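Long-range contact in Sso-CP2 metallo-carboxypetidase (Sulfolobus solfataricus, PDB 4MMO), which probably acts as a zinc-dependent carboxypeptidase of the M20 family, removing residues from the C-terminal end of peptides: residues A[69-74]-A[135-140]. Residues are numbered along the deposited sequence; the frame is centred on the assembly and turned at random.
Sequences YNHYDV and GEEEIG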
ATOM      1  N   TYR A  69     -33.521  15.545   5.220  1.00 31.50           N
ATOM      2  CA  TYR A  69     -32.101  15.603   4.891  1.00 26.07           C
ATOM      3  C   TYR A  69     -31.797  14.826   3.615  1.00 37.04           C
ATOM      4  O   TYR A  69     -32.232  13.688   3.445  1.00 31.95           O
ATOM      5  CB  TYR A  69     -31.259  15.047   6.050  1.00 22.97           C
ATOM      6  CG  TYR A  69     -29.806  14.784   5.699  1.00 37.31           C
ATOM      7  CD1 TYR A  69     -29.415  13.569   5.152  1.00 39.05           C
ATOM      8  CD2 TYR A  69     -28.828  15.746   5.920  1.00 41.36           C
ATOM      9  CE1 TYR A  69     -28.098  13.319   4.829  1.00 34.86           C
ATOM     10  CE2 TYR A  69     -27.497  15.503   5.599  1.00 30.97           C
ATOM     11  CZ  TYR A  69     -27.141  14.289   5.053  1.00 42.41           C
ATOM     12  OH  TYR A  69     -25.828  14.035   4.724  1.00 40.21           O
ATOM     13  N   ASN A  70     -31.043  15.458   2.721  1.00 32.56           N
ATOM     14  CA  ASN A  70     -30.486  14.790   1.549  1.00 31.05           C
ATOM     15  C   ASN A  70     -29.127  15.412   1.236  1.00 37.97           C
ATOM     16  O   ASN A  70     -28.754  16.409   1.840  1.00 35.93           O
ATOM     17  CB  ASN A  70     -31.422  14.918   0.346  1.00 35.68           C
ATOM     18  CG  ASN A  70     -32.664  14.053   0.474  1.00 35.58           C
ATOM     19  OD1 ASN A  70     -33.757  14.551   0.739  1.00 34.33           O
ATOM     20  ND2 ASN A  70     -32.501  12.751   0.270  1.00 34.35           N
ATOM     21  N   HIS A  71     -28.380  14.824   0.308  1.00 36.13           N
ATOM     22  CA  HIS A  71     -27.103  15.410  -0.098  1.00 29.48           C
ATOM     23  C   HIS A  71     -26.974  15.445  -1.611  1.00 32.48           C
ATOM     24  O   HIS A  71     -27.293  14.469  -2.292  1.00 38.27           O
ATOM     25  CB  HIS A  71     -25.925  14.670   0.539  1.00 23.80           C
ATOM     26  CG  HIS A  71     -25.808  13.236   0.123  1.00 33.90           C
ATOM     27  ND1 HIS A  71     -25.204  12.849  -1.047  1.00 27.24           N
ATOM     28  CD2 HIS A  71     -26.215  12.102   0.740  1.00 44.32           C
ATOM     29  CE1 HIS A  71     -25.242  11.526  -1.140  1.00 34.01           C
ATOM     30  NE2 HIS A  71     -25.849  11.053  -0.070  1.00 38.30           N
ATOM     31  N   TYR A  72     -26.517  16.585  -2.126  1.00 37.88           N
ATOM     32  CA  TYR A  72     -26.418  16.793  -3.568  1.00 33.08           C
ATOM     33  C   TYR A  72     -25.058  16.381  -4.130  1.00 36.26           C
ATOM     34  O   TYR A  72     -24.884  16.313  -5.344  1.00 42.78           O
ATOM     35  CB  TYR A  72     -26.734  18.248  -3.934  1.00 35.92           C
ATOM     36  CG  TYR A  72     -25.800  19.279  -3.336  1.00 38.06           C
ATOM     37  CD1 TYR A  72     -24.630  19.653  -3.993  1.00 43.64           C
ATOM     38  CD2 TYR A  72     -26.099  19.894  -2.131  1.00 31.46           C
ATOM     39  CE1 TYR A  72     -23.779  20.600  -3.451  1.00 38.24           C
ATOM     40  CE2 TYR A  72     -25.256  20.844  -1.581  1.00 35.69           C
ATOM     41  CZ  TYR A  72     -24.096  21.192  -2.245  1.00 52.21           C
ATOM     42  OH  TYR A  72     -23.260  22.137  -1.697  1.00 45.96           O
ATOM     43  N   ASP A  73     -24.100  16.096  -3.254  1.00 34.99           N
ATOM     44  CA  ASP A  73     -22.789  15.643  -3.701  1.00 29.68           C
ATOM     45  C   ASP A  73     -22.820  14.155  -4.003  1.00 37.84           C
ATOM     46  O   ASP A  73     -23.618  13.417  -3.426  1.00 39.66           O
ATOM     47  CB  ASP A  73     -21.705  15.946  -2.658  1.00 24.84           C
ATOM     48  CG  ASP A  73     -21.922  15.200  -1.348  1.00 35.39           C
ATOM     49  OD1 ASP A  73     -23.037  15.285  -0.800  1.00 39.36           O
ATOM     50  OD2 ASP A  73     -20.983  14.528  -0.869  1.00 36.46           O
ATOM     51  N   VAL A  74     -21.941  13.725  -4.906  1.00 41.53           N
ATOM     52  CA  VAL A  74     -21.868  12.332  -5.337  1.00 31.69           C
ATOM     53  C   VAL A  74     -20.450  11.785  -5.224  1.00 39.00           C
ATOM     54  O   VAL A  74     -19.495  12.541  -5.040  1.00 43.93           O
ATOM     55  CB  VAL A  74     -22.326  12.183  -6.798  1.00 33.96           C
ATOM     56  CG1 VAL A  74     -23.790  12.561  -6.932  1.00 33.62           C
ATOM     57  CG2 VAL A  74     -21.458  13.050  -7.727  1.00 33.24           C
ATOM     58  N   GLY A 135     -23.460  19.144   0.901  1.00 36.29           N
ATOM     59  CA  GLY A 135     -22.619  18.786  -0.228  1.00 37.92           C
ATOM     60  C   GLY A 135     -21.351  18.047   0.164  1.00 38.68           C
ATOM     61  O   GLY A 135     -20.418  17.972  -0.634  1.00 42.67           O
ATOM     62  N   GLU A 136     -21.316  17.492   1.375  1.00 33.53           N
ATOM     63  CA  GLU A 136     -20.119  16.821   1.890  1.00 34.73           C
ATOM     64  C   GLU A 136     -20.390  15.426   2.454  1.00 43.15           C
ATOM     65  O   GLU A 136     -19.546  14.866   3.158  1.00 41.46           O
ATOM     66  CB  GLU A 136     -19.478  17.668   2.993  1.00 37.83           C
ATOM     67  CG  GLU A 136     -19.022  19.042   2.547  1.00 42.39           C
ATOM     68  CD  GLU A 136     -18.442  19.860   3.687  1.00 54.61           C
ATOM     69  OE1 GLU A 136     -18.833  19.629   4.851  1.00 56.56           O
ATOM     70  OE2 GLU A 136     -17.596  20.739   3.419  1.00 64.62           O
ATOM     71  N   GLU A 137     -21.557  14.865   2.161  1.00 44.66           N
ATOM     72  CA  GLU A 137     -21.921  13.567   2.722  1.00 36.71           C
ATOM     73  C   GLU A 137     -20.928  12.483   2.310  1.00 41.70           C
ATOM     74  O   GLU A 137     -20.595  11.602   3.103  1.00 51.22           O
ATOM     75  CB  GLU A 137     -23.334  13.169   2.296  1.00 43.10           C
ATOM     76  CG  GLU A 137     -23.933  12.039   3.135  1.00 38.80           C
ATOM     77  CD  GLU A 137     -23.490  10.655   2.700  1.00 53.73           C
ATOM     78  OE1 GLU A 137     -23.155  10.469   1.510  1.00 42.75           O
ATOM     79  OE2 GLU A 137     -23.481   9.745   3.557  1.00 48.85           O
ATOM     80  N   GLU A 138     -20.461  12.555   1.068  1.00 38.50           N
ATOM     81  CA  GLU A 138     -19.544  11.558   0.536  1.00 44.95           C
ATOM     82  C   GLU A 138     -18.119  11.722   1.070  1.00 49.10           C
ATOM     83  O   GLU A 138     -17.276  10.849   0.860  1.00 54.54           O
ATOM     84  CB  GLU A 138     -19.533  11.620  -0.992  1.00 54.23           C
ATOM     85  CG  GLU A 138     -20.887  11.372  -1.634  1.00 40.11           C
ATOM     86  CD  GLU A 138     -21.381   9.953  -1.442  1.00 49.95           C
ATOM     87  OE1 GLU A 138     -20.650   9.139  -0.842  1.00 50.79           O
ATOM     88  OE2 GLU A 138     -22.504   9.651  -1.897  1.00 47.54           O
ATOM     89  N   ILE A 139     -17.855  12.840   1.745  1.00 44.37           N
ATOM     90  CA  ILE A 139     -16.562  13.071   2.386  1.00 44.41           C
ATOM     91  C   ILE A 139     -16.711  13.232   3.899  1.00 52.96           C
ATOM     92  O   ILE A 139     -15.950  13.960   4.533  1.00 52.75           O
ATOM     93  CB  ILE A 139     -15.836  14.305   1.794  1.00 52.45           C
ATOM     94  CG1 ILE A 139     -16.677  15.573   1.971  1.00 57.81           C
ATOM     95  CG2 ILE A 139     -15.532  14.069   0.323  1.00 39.32           C
ATOM     96  CD1 ILE A 139     -15.930  16.851   1.666  1.00 56.05           C
ATOM     97  N   GLY A 140     -17.705  12.557   4.468  1.00 40.57           N
ATOM     98  CA  GLY A 140     -17.837  12.472   5.911  1.00 46.62           C
ATOM     99  C   GLY A 140     -18.557  13.624   6.590  1.00 45.67           C
ATOM    100  O   GLY A 140     -18.575  13.689   7.820  1.00 56.37           O
TER
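Asp73 reaches into the short 3-10 segment 137-138 and takes two backbone N-H groups: OD2 receives Glu138 N at 2.8 Å, nearly straight and on its syn lone pair, while OD1 takes a weak bond from Glu137 N at 3.3 Å. With the hydroxyl of Ser18 also on OD2, the buried carboxylate is held in place. Next to it, Gly135 CA lies over one face of the Tyr72 ring, 3.8 Å from its centroid. In this tight part His71 gives its ND1 hydrogen to Asp73 O (2.9 Å), in the ring plane, which, with the zinc ion on NE2, holds the ring's rotation; Asp104 and Glu163 also bind the zinc. Glu137 CB sits over the imidazole face. On the partly exposed side, no hydrogen bond joins either glutamate's carboxylate to 69-74: a bend at chi2 (-82°) rests Glu137 OE1 over that face, 3.2 Å from His71 NE2, and Glu138 OE1 bonds to Gln75. An alanine at His71 would probably leave the zinc short of a ligand and Asp73 O without its imidazole donor. The Asp73 carbonyl thus orients a zinc ligand while its carboxylate holds Glu137 and Glu138, which also bind zinc in this protein, though not in this model.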